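Side-chain contacts in precorrin-6A reductase (Rhodobacter capsulatus, PDB 4X7G), which catalyses the NADPH-dependent reduction of precorrin-6A to precorrin-6B, a step in cobalamin (vitamin B12) biosynthesis: residues Ala96-Pro101 with Ile220-Val225; Trp102-Gln105 with Arg109-His112; Asp166-Ile171 with Arg186-Thr191. All blocks are in the same frame, centred on the assembly; numbering follows the deposited sequence.

Contact 1 of 3, residues Ala96-Pro101 with Ile220-Val225; sequences AFERAP and IDRPAV
Arg222 reaches from one connecting segment to the other and takes hold of the backbone carbonyl of Arg99 with both terminal nitrogens. NH2 of Arg222 lies 2.8 Å from O of Arg99, with an N-H...O angle of 158°; NH1 of Arg222 makes the longer bond to the same O, at 3.1 Å. The oxygen lies in the guanidinium plane, so this is an end-on, two-pronged grip on a single atom. An extended chain from CG to NE (chi3 178°) carries the group that far. Pro101 lies over one guanidinium face, its CG 3.5 Å above the plane and displaced toward the rim. On the opposite face, offset toward the rim, lies Glu98 OE1; OE2 of Glu98, 3.7 Å from NH1 of Arg222 and well out of the guanidinium plane, makes a long salt bridge through charge alone. Water 1 adds a hydrogen-bonded bridge between the two, donating to Glu98 OE2 at 2.9 Å and accepting weakly from Arg222 NH1. Outside the segments, Arg222 NE bonds Asn197 O and NH2 also bonds Ala198 O. A leucine here would probably deprive three backbone carbonyls of this donor and Glu98 of this nearby positive charge. The two segments run between the enzyme's two parallel sheets, one outward from strand 93-97 and one back toward strand 229-231, the paired crossings expected where two Rossmann-fold domains swap strands.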
loop_
_atom_site.group_PDB
_atom_site.type_symbol
_atom_site.label_atom_id
_atom_site.label_comp_id
_atom_site.label_asym_id
_atom_site.label_seq_id
_atom_site.Cartn_x
_atom_site.Cartn_y
_atom_site.Cartn_z
ATOM N N ALA A 96 -9.726 9.902 -0.833
ATOM C CA ALA A 96 -8.617 8.910 -0.871
ATOM C C ALA A 96 -7.334 9.641 -0.935
ATOM O O ALA A 96 -7.083 10.403 -1.845
ATOM C CB ALA A 96 -8.768 7.990 -2.114
ATOM N N PHE A 97 -6.420 9.345 -0.006
ATOM C CA PHE A 97 -5.108 9.862 0.007
ATOM C C PHE A 97 -4.215 8.896 -0.693
ATOM O O PHE A 97 -3.766 7.875 -0.151
ATOM C CB PHE A 97 -4.606 10.063 1.444
ATOM C CG PHE A 97 -3.249 10.664 1.579
ATOM C CD1 PHE A 97 -2.531 11.229 0.507
ATOM C CD2 PHE A 97 -2.602 10.764 2.835
ATOM C CE1 PHE A 97 -1.268 11.816 0.699
ATOM C CE2 PHE A 97 -1.415 11.383 3.039
ATOM C CZ PHE A 97 -0.727 11.856 1.987
ATOM N N GLU A 98 -4.060 9.161 -1.971
ATOM C CA GLU A 98 -3.136 8.350 -2.813
ATOM C C GLU A 98 -2.474 9.220 -3.822
ATOM O O GLU A 98 -3.105 10.134 -4.424
ATOM C CB GLU A 98 -3.799 7.214 -3.395
ATOM C CG GLU A 98 -4.893 7.484 -4.343
ATOM C CD GLU A 98 -5.121 6.330 -5.406
ATOM O OE1 GLU A 98 -4.983 5.091 -5.161
ATOM O OE2 GLU A 98 -5.602 6.657 -6.487
ATOM N N ARG A 99 -1.212 8.966 -3.963
ATOM C CA ARG A 99 -0.290 9.821 -4.739
ATOM C C ARG A 99 -0.419 9.330 -6.195
ATOM O O ARG A 99 -1.067 8.323 -6.491
ATOM C CB ARG A 99 1.123 9.728 -4.280
ATOM C CG ARG A 99 1.259 10.154 -2.848
ATOM C CD ARG A 99 2.375 9.424 -2.388
ATOM N NE ARG A 99 3.561 10.116 -2.564
ATOM C CZ ARG A 99 3.997 11.001 -1.674
ATOM N NH1 ARG A 99 3.206 11.398 -0.691
ATOM N NH2 ARG A 99 5.173 11.571 -1.810
ATOM N N ALA A 100 0.068 10.143 -7.106
ATOM C CA ALA A 100 0.080 9.761 -8.502
ATOM C C ALA A 100 0.894 8.472 -8.660
ATOM O O ALA A 100 1.841 8.215 -7.890
ATOM C CB ALA A 100 0.741 10.832 -9.291
ATOM N N PRO A 101 0.572 7.668 -9.640
ATOM C CA PRO A 101 1.455 6.537 -9.944
ATOM C C PRO A 101 2.865 7.036 -10.171
ATOM O O PRO A 101 3.077 8.113 -10.725
ATOM C CB PRO A 101 0.814 5.978 -11.219
ATOM C CG PRO A 101 -0.637 6.420 -11.229
ATOM C CD PRO A 101 -0.565 7.823 -10.603
ATOM N N ILE A 220 3.347 -3.319 -12.298
ATOM C CA ILE A 220 1.958 -3.698 -12.444
ATOM C C ILE A 220 1.099 -2.410 -12.263
ATOM O O ILE A 220 1.198 -1.659 -11.283
ATOM C CB ILE A 220 1.565 -4.709 -11.385
ATOM C CG1 ILE A 220 2.451 -5.978 -11.516
ATOM C CG2 ILE A 220 0.106 -5.089 -11.502
ATOM C CD1 ILE A 220 2.606 -6.772 -10.274
ATOM N N ASP A 221 0.237 -2.170 -13.260
ATOM C CA ASP A 221 -0.671 -1.040 -13.192
ATOM C C ASP A 221 -1.702 -1.243 -12.095
ATOM O O ASP A 221 -2.111 -2.311 -11.723
ATOM C CB ASP A 221 -1.327 -0.930 -14.595
ATOM C CG ASP A 221 -0.311 -0.555 -15.701
ATOM O OD1 ASP A 221 0.735 0.065 -15.451
ATOM O OD2 ASP A 221 -0.723 -0.825 -16.809
ATOM N N ARG A 222 -2.175 -0.054 -11.570
ATOM C CA ARG A 222 -3.145 -0.079 -10.516
ATOM C C ARG A 222 -4.508 -0.691 -10.937
ATOM O O ARG A 222 -4.873 -0.534 -12.107
ATOM C CB ARG A 222 -3.407 1.334 -10.022
ATOM C CG ARG A 222 -2.270 1.890 -9.190
ATOM C CD ARG A 222 -2.494 3.336 -8.938
ATOM N NE ARG A 222 -1.443 3.918 -8.102
ATOM C CZ ARG A 222 -1.413 5.186 -7.720
ATOM N NH1 ARG A 222 -2.390 6.030 -8.112
ATOM N NH2 ARG A 222 -0.499 5.616 -6.923
ATOM N N PRO A 223 -5.215 -1.320 -10.011
ATOM C CA PRO A 223 -6.517 -1.933 -10.285
ATOM C C PRO A 223 -7.577 -0.796 -10.309
ATOM O O PRO A 223 -7.405 0.265 -9.748
ATOM C CB PRO A 223 -6.750 -2.843 -9.086
ATOM C CG PRO A 223 -6.006 -2.163 -7.953
ATOM C CD PRO A 223 -4.801 -1.561 -8.584
ATOM N N ALA A 224 -8.708 -1.116 -10.935
ATOM C CA ALA A 224 -9.895 -0.242 -10.967
ATOM C C ALA A 224 -10.469 -0.068 -9.560
ATOM O O ALA A 224 -10.601 -1.045 -8.804
ATOM C CB ALA A 224 -10.964 -0.851 -11.874
ATOM N N VAL A 225 -10.858 1.173 -9.275
ATOM C CA VAL A 225 -11.615 1.501 -8.080
ATOM C C VAL A 225 -12.703 2.512 -8.448
ATOM O O VAL A 225 -12.455 3.370 -9.234
ATOM C CB VAL A 225 -10.688 2.137 -7.001
ATOM C CG1 VAL A 225 -11.446 2.534 -5.720
ATOM C CG2 VAL A 225 -9.512 1.170 -6.669
HETATM O O HOH W 1 -4.006 8.339 -8.214
#

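Contact 2 of 3, residues Trp102-Gln105 with Arg109-His112; sequences WTAQ and RWTH
The CA atoms of Ala104 and Trp110, 7.2 Å apart, are the nearest such pair across the segments, and no direct hydrogen bond links the two. Trp110 bridges that gap with its six-membered ring; its CG stands anti to the carbonyl carbon (chi1 -64°), which sends the indole across toward the loop. CB of Ala104 sits over one face, 4.1 Å from the ring centroid and 27° off the normal, a CH-pi contact offset toward the rim; its nearest ring atom is CE3 of Trp110. The outer end of the indole reaches the backbone as well: CZ3 of Trp110 comes within 3.4 Å of N of Ala104. Trp102 touches the far end of the Trp110 indole with the root of its own side chain, CB of Trp102 lying 4.1 Å from CH2 of Trp110, and its carbonyl O lies at the ring edge, near the plane. The rest of the Trp102 side chain leads away, its NE1 making weak hydrogen bonds to Glu204 OE2 and Gly200 O. Leu207 of helix 205-213 touches both tryptophans. Water 2 donates to Trp102 O at 2.8 Å and lies 3.3 Å from NE2 of His112. Dispersion and CH-pi contact therefore carry most of the interaction, so the fit of the loop against strand 109-113 probably depends more on the indole's shape than on directional bonds.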
loop_
_atom_site.group_PDB
_atom_site.type_symbol
_atom_site.label_atom_id
_atom_site.label_comp_id
_atom_site.label_asym_id
_atom_site.label_seq_id
_atom_site.Cartn_x
_atom_site.Cartn_y
_atom_site.Cartn_z
ATOM N N TRP A 102 3.825 6.170 -9.874
ATOM C CA TRP A 102 5.182 6.461 -10.254
ATOM C C TRP A 102 5.318 6.483 -11.788
ATOM O O TRP A 102 4.645 5.714 -12.442
ATOM C CB TRP A 102 6.151 5.414 -9.699
ATOM C CG TRP A 102 6.279 5.335 -8.233
ATOM C CD1 TRP A 102 6.568 6.387 -7.335
ATOM C CD2 TRP A 102 6.207 4.148 -7.416
ATOM N NE1 TRP A 102 6.604 5.911 -6.104
ATOM C CE2 TRP A 102 6.449 4.542 -6.082
ATOM C CE3 TRP A 102 5.968 2.774 -7.659
ATOM C CZ2 TRP A 102 6.443 3.630 -5.054
ATOM C CZ3 TRP A 102 6.039 1.924 -6.651
ATOM C CH2 TRP A 102 6.263 2.337 -5.347
ATOM N N THR A 103 6.169 7.362 -12.306
ATOM C CA THR A 103 6.396 7.487 -13.740
ATOM C C THR A 103 7.898 7.414 -13.991
ATOM O O THR A 103 8.721 7.794 -13.190
ATOM C CB THR A 103 5.754 8.783 -14.337
ATOM O OG1 THR A 103 6.245 9.869 -13.614
ATOM C CG2 THR A 103 4.275 8.716 -14.245
ATOM N N ALA A 104 8.180 6.919 -15.152
ATOM C CA ALA A 104 9.553 6.627 -15.518
ATOM C C ALA A 104 10.374 7.856 -15.755
ATOM O O ALA A 104 9.854 8.816 -16.293
ATOM C CB ALA A 104 9.592 5.745 -16.761
ATOM N N GLN A 105 11.614 7.829 -15.317
ATOM C CA GLN A 105 12.553 8.885 -15.663
ATOM C C GLN A 105 13.772 8.293 -16.251
ATOM O O GLN A 105 13.926 7.105 -16.450
ATOM C CB GLN A 105 12.884 9.767 -14.494
ATOM C CG GLN A 105 13.350 9.072 -13.292
ATOM C CD GLN A 105 13.231 10.007 -12.113
ATOM O OE1 GLN A 105 12.113 10.296 -11.644
ATOM N NE2 GLN A 105 14.354 10.581 -11.700
ATOM N N ARG A 109 14.223 1.346 -16.663
ATOM C CA ARG A 109 13.911 0.404 -17.713
ATOM C C ARG A 109 12.699 -0.390 -17.302
ATOM O O ARG A 109 12.846 -1.388 -16.574
ATOM C CB ARG A 109 15.081 -0.525 -18.047
ATOM C CG ARG A 109 14.848 -1.429 -19.295
ATOM C CD ARG A 109 16.148 -1.906 -19.987
ATOM N NE ARG A 109 17.156 -2.405 -18.976
ATOM C CZ ARG A 109 17.530 -3.665 -18.790
ATOM N NH1 ARG A 109 16.908 -4.594 -19.483
ATOM N NH2 ARG A 109 18.475 -3.992 -17.884
ATOM N N TRP A 110 11.560 0.122 -17.614
ATOM C CA TRP A 110 10.283 -0.397 -17.140
ATOM C C TRP A 110 9.465 -1.008 -18.209
ATOM O O TRP A 110 9.421 -0.483 -19.371
ATOM C CB TRP A 110 9.474 0.690 -16.468
ATOM C CG TRP A 110 10.040 1.283 -15.208
ATOM C CD1 TRP A 110 11.201 0.946 -14.559
ATOM C CD2 TRP A 110 9.438 2.329 -14.454
ATOM N NE1 TRP A 110 11.290 1.709 -13.411
ATOM C CE2 TRP A 110 10.290 2.574 -13.340
ATOM C CE3 TRP A 110 8.263 3.061 -14.580
ATOM C CZ2 TRP A 110 9.966 3.515 -12.382
ATOM C CZ3 TRP A 110 7.940 3.962 -13.586
ATOM C CH2 TRP A 110 8.807 4.203 -12.544
ATOM N N THR A 111 8.773 -2.096 -17.905
ATOM C CA THR A 111 7.643 -2.559 -18.717
ATOM C C THR A 111 6.421 -2.571 -17.862
ATOM O O THR A 111 6.534 -2.767 -16.620
ATOM C CB THR A 111 7.882 -3.872 -19.412
ATOM O OG1 THR A 111 8.264 -4.839 -18.422
ATOM C CG2 THR A 111 8.939 -3.797 -20.471
ATOM N N HIS A 112 5.252 -2.371 -18.399
ATOM C CA HIS A 112 4.009 -2.339 -17.743
ATOM C C HIS A 112 3.152 -3.515 -18.057
ATOM O O HIS A 112 3.138 -3.961 -19.262
ATOM C CB HIS A 112 3.217 -1.054 -18.223
ATOM C CG HIS A 112 3.901 0.206 -17.844
ATOM N ND1 HIS A 112 4.855 0.890 -18.530
ATOM C CD2 HIS A 112 3.659 0.880 -16.730
ATOM C CE1 HIS A 112 5.226 1.974 -17.804
ATOM N NE2 HIS A 112 4.518 1.950 -16.728
HETATM O O HOH W 2 4.223 4.743 -15.011
#

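Contact 3 of 3, residues Asp166-Ile171 with Arg186-Thr191; sequences DARAVI and RSETIT
Arg168 and Glu188 carry this contact through a salt bridge. NE of Arg168 donates to OE1 of Glu188 at 2.8 Å with an N-H...O angle of 162°, and NH2 of Arg168 reaches the same OE1 at 3.2 Å along a more bent path. This is a side-on grip on one oxygen: OE1 lies in the guanidinium plane, whereas the carboxylate plane is turned 40° from it. NE meets OE1 on its syn side, tilted out of the carboxylate plane, and NH2 comes from higher above the same face. A bend in the arginine chain (chi3 95°) turns this NE-NH2 edge to the acid.

Water-mediated bonding reinforces the pair. Water 3 donates to Glu188 OE1 at 2.6 Å, accepts weakly from Arg168 NH2, and lies 2.8 Å from OG of Ser187, bringing the last helical residue into the network.

The second carboxylate oxygen is engaged elsewhere: Glu188 OE2 bonds NE2 of His149, whose ND1 is held by Asp166 OD1. An imidazole placed between two carboxylates would probably favour its protonated form.

Glu188 sits where the helix ends: Thr189 follows with positive phi in a Schellman motif, its N 2.9 Å from O of Arg186.

Apolar contact comes from Leu184 of helix 178-187, which touches Arg168. The salt bridge thus ties edge strand 167-171 to the end of the helix that leads on to strand 192-196, within the long beta-alpha-beta crossover characteristic of a Rossmann-type parallel sheet.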
loop_
_atom_site.group_PDB
_atom_site.type_symbol
_atom_site.label_atom_id
_atom_site.label_comp_id
_atom_site.label_asym_id
_atom_site.label_seq_id
_atom_site.Cartn_x
_atom_site.Cartn_y
_atom_site.Cartn_z
ATOM N N ASP A 166 12.285 -22.429 -5.501
ATOM C CA ASP A 166 13.601 -21.756 -5.321
ATOM C C ASP A 166 13.366 -20.325 -4.849
ATOM O O ASP A 166 13.110 -19.439 -5.685
ATOM C CB ASP A 166 14.405 -21.819 -6.567
ATOM C CG ASP A 166 15.788 -21.151 -6.480
ATOM O OD1 ASP A 166 16.104 -20.573 -5.456
ATOM O OD2 ASP A 166 16.506 -21.215 -7.506
ATOM N N ALA A 167 13.361 -20.154 -3.543
ATOM C CA ALA A 167 13.078 -18.847 -3.001
ATOM C C ALA A 167 13.721 -18.647 -1.631
ATOM O O ALA A 167 13.847 -19.621 -0.878
ATOM C CB ALA A 167 11.598 -18.666 -2.901
ATOM N N ARG A 168 14.133 -17.419 -1.388
ATOM C CA ARG A 168 14.642 -16.997 -0.089
ATOM C C ARG A 168 13.812 -15.831 0.328
ATOM O O ARG A 168 13.542 -14.951 -0.548
ATOM C CB ARG A 168 16.113 -16.513 -0.282
ATOM C CG ARG A 168 16.893 -16.132 0.946
ATOM C CD ARG A 168 18.221 -15.729 0.638
ATOM N NE ARG A 168 18.451 -14.337 0.478
ATOM C CZ ARG A 168 18.358 -13.462 1.492
ATOM N NH1 ARG A 168 17.895 -13.813 2.699
ATOM N NH2 ARG A 168 18.691 -12.199 1.226
ATOM N N ALA A 169 13.426 -15.735 1.606
ATOM C CA ALA A 169 12.743 -14.527 2.098
ATOM C C ALA A 169 13.590 -13.681 3.011
ATOM O O ALA A 169 14.162 -14.249 4.007
ATOM C CB ALA A 169 11.505 -14.904 2.762
ATOM N N VAL A 170 13.521 -12.391 2.862
ATOM C CA VAL A 170 13.976 -11.462 3.911
ATOM C C VAL A 170 12.775 -11.044 4.699
ATOM O O VAL A 170 11.701 -10.829 4.135
ATOM C CB VAL A 170 14.698 -10.283 3.322
ATOM C CG1 VAL A 170 15.922 -10.721 2.544
ATOM C CG2 VAL A 170 13.910 -9.443 2.456
ATOM N N ILE A 171 12.895 -10.984 6.007
ATOM C CA ILE A 171 11.786 -10.606 6.894
ATOM C C ILE A 171 12.008 -9.151 7.292
ATOM O O ILE A 171 12.973 -8.824 7.997
ATOM C CB ILE A 171 11.682 -11.515 8.128
ATOM C CG1 ILE A 171 11.684 -12.957 7.700
ATOM C CG2 ILE A 171 10.476 -11.128 8.951
ATOM C CD1 ILE A 171 10.624 -13.365 6.690
ATOM N N ARG A 186 21.969 -5.982 -4.799
ATOM C CA ARG A 186 23.355 -6.501 -5.021
ATOM C C ARG A 186 23.642 -7.858 -4.384
ATOM O O ARG A 186 24.133 -8.802 -5.036
ATOM C CB ARG A 186 24.321 -5.463 -4.463
ATOM C CG ARG A 186 24.384 -4.173 -5.257
ATOM C CD ARG A 186 25.784 -3.516 -5.175
ATOM N NE ARG A 186 26.189 -3.413 -3.801
ATOM C CZ ARG A 186 26.984 -4.245 -3.141
ATOM N NH1 ARG A 186 27.747 -5.197 -3.718
ATOM N NH2 ARG A 186 27.115 -4.013 -1.854
ATOM N N SER A 187 23.402 -7.973 -3.143
ATOM C CA SER A 187 23.760 -9.186 -2.409
ATOM C C SER A 187 23.060 -10.431 -2.951
ATOM O O SER A 187 23.663 -11.529 -3.082
ATOM C CB SER A 187 23.530 -8.949 -0.941
ATOM O OG SER A 187 22.202 -9.029 -0.528
ATOM N N GLU A 188 21.838 -10.242 -3.463
ATOM C CA GLU A 188 21.099 -11.307 -4.055
ATOM C C GLU A 188 21.329 -11.467 -5.537
ATOM O O GLU A 188 20.685 -12.339 -6.139
ATOM C CB GLU A 188 19.608 -11.127 -3.787
ATOM C CG GLU A 188 18.809 -12.421 -3.925
ATOM C CD GLU A 188 18.919 -13.463 -2.830
ATOM O OE1 GLU A 188 19.508 -13.053 -1.768
ATOM O OE2 GLU A 188 18.366 -14.570 -2.862
ATOM N N THR A 189 22.155 -10.651 -6.118
ATOM C CA THR A 189 22.395 -10.683 -7.572
ATOM C C THR A 189 21.117 -10.784 -8.394
ATOM O O THR A 189 21.017 -11.526 -9.364
ATOM C CB THR A 189 23.452 -11.746 -7.990
ATOM O OG1 THR A 189 23.105 -13.006 -7.553
ATOM C CG2 THR A 189 24.693 -11.456 -7.271
ATOM N N ILE A 190 20.183 -9.885 -8.082
ATOM C CA ILE A 190 18.886 -9.852 -8.765
ATOM C C ILE A 190 19.053 -9.378 -10.199
ATOM O O ILE A 190 19.901 -8.494 -10.491
ATOM C CB ILE A 190 18.018 -8.876 -7.965
ATOM C CG1 ILE A 190 17.683 -9.373 -6.611
ATOM C CG2 ILE A 190 16.760 -8.522 -8.740
ATOM C CD1 ILE A 190 17.068 -10.737 -6.573
ATOM N N THR A 191 18.270 -9.979 -11.089
ATOM C CA THR A 191 18.224 -9.623 -12.488
ATOM C C THR A 191 16.986 -8.879 -12.891
ATOM O O THR A 191 16.987 -8.186 -13.884
ATOM C CB THR A 191 18.355 -10.888 -13.333
ATOM O OG1 THR A 191 17.288 -11.785 -13.130
ATOM C CG2 THR A 191 19.679 -11.650 -13.069
HETATM O O HOH W 3 21.116 -11.549 -0.319
#

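How the contacts relate
From the N terminus, the chain builds the first parallel sheet as far as strand 93-97, then leaves it through 96-101, the first half of contact 1. Contact 2 follows at once, closing a short loop as the chain enters strand 109-113 on one edge of the second sheet. Contact 3 closes the next loop, at the other edge. After strand 216-220, residues 220-225 return and complete contact 1, whose long loop therefore encloses the other two; contacts 2 and 3 lie in series, without crossing. His112 CD2 and Asp221 OD1, 3.3 Å apart, join contacts 2 and 1. Contact 1 ties the interdomain connections together, while contact 2 joins strand 109-113 to its preceding loop and contact 3 joins strand 167-171 to the end of helix 178-187.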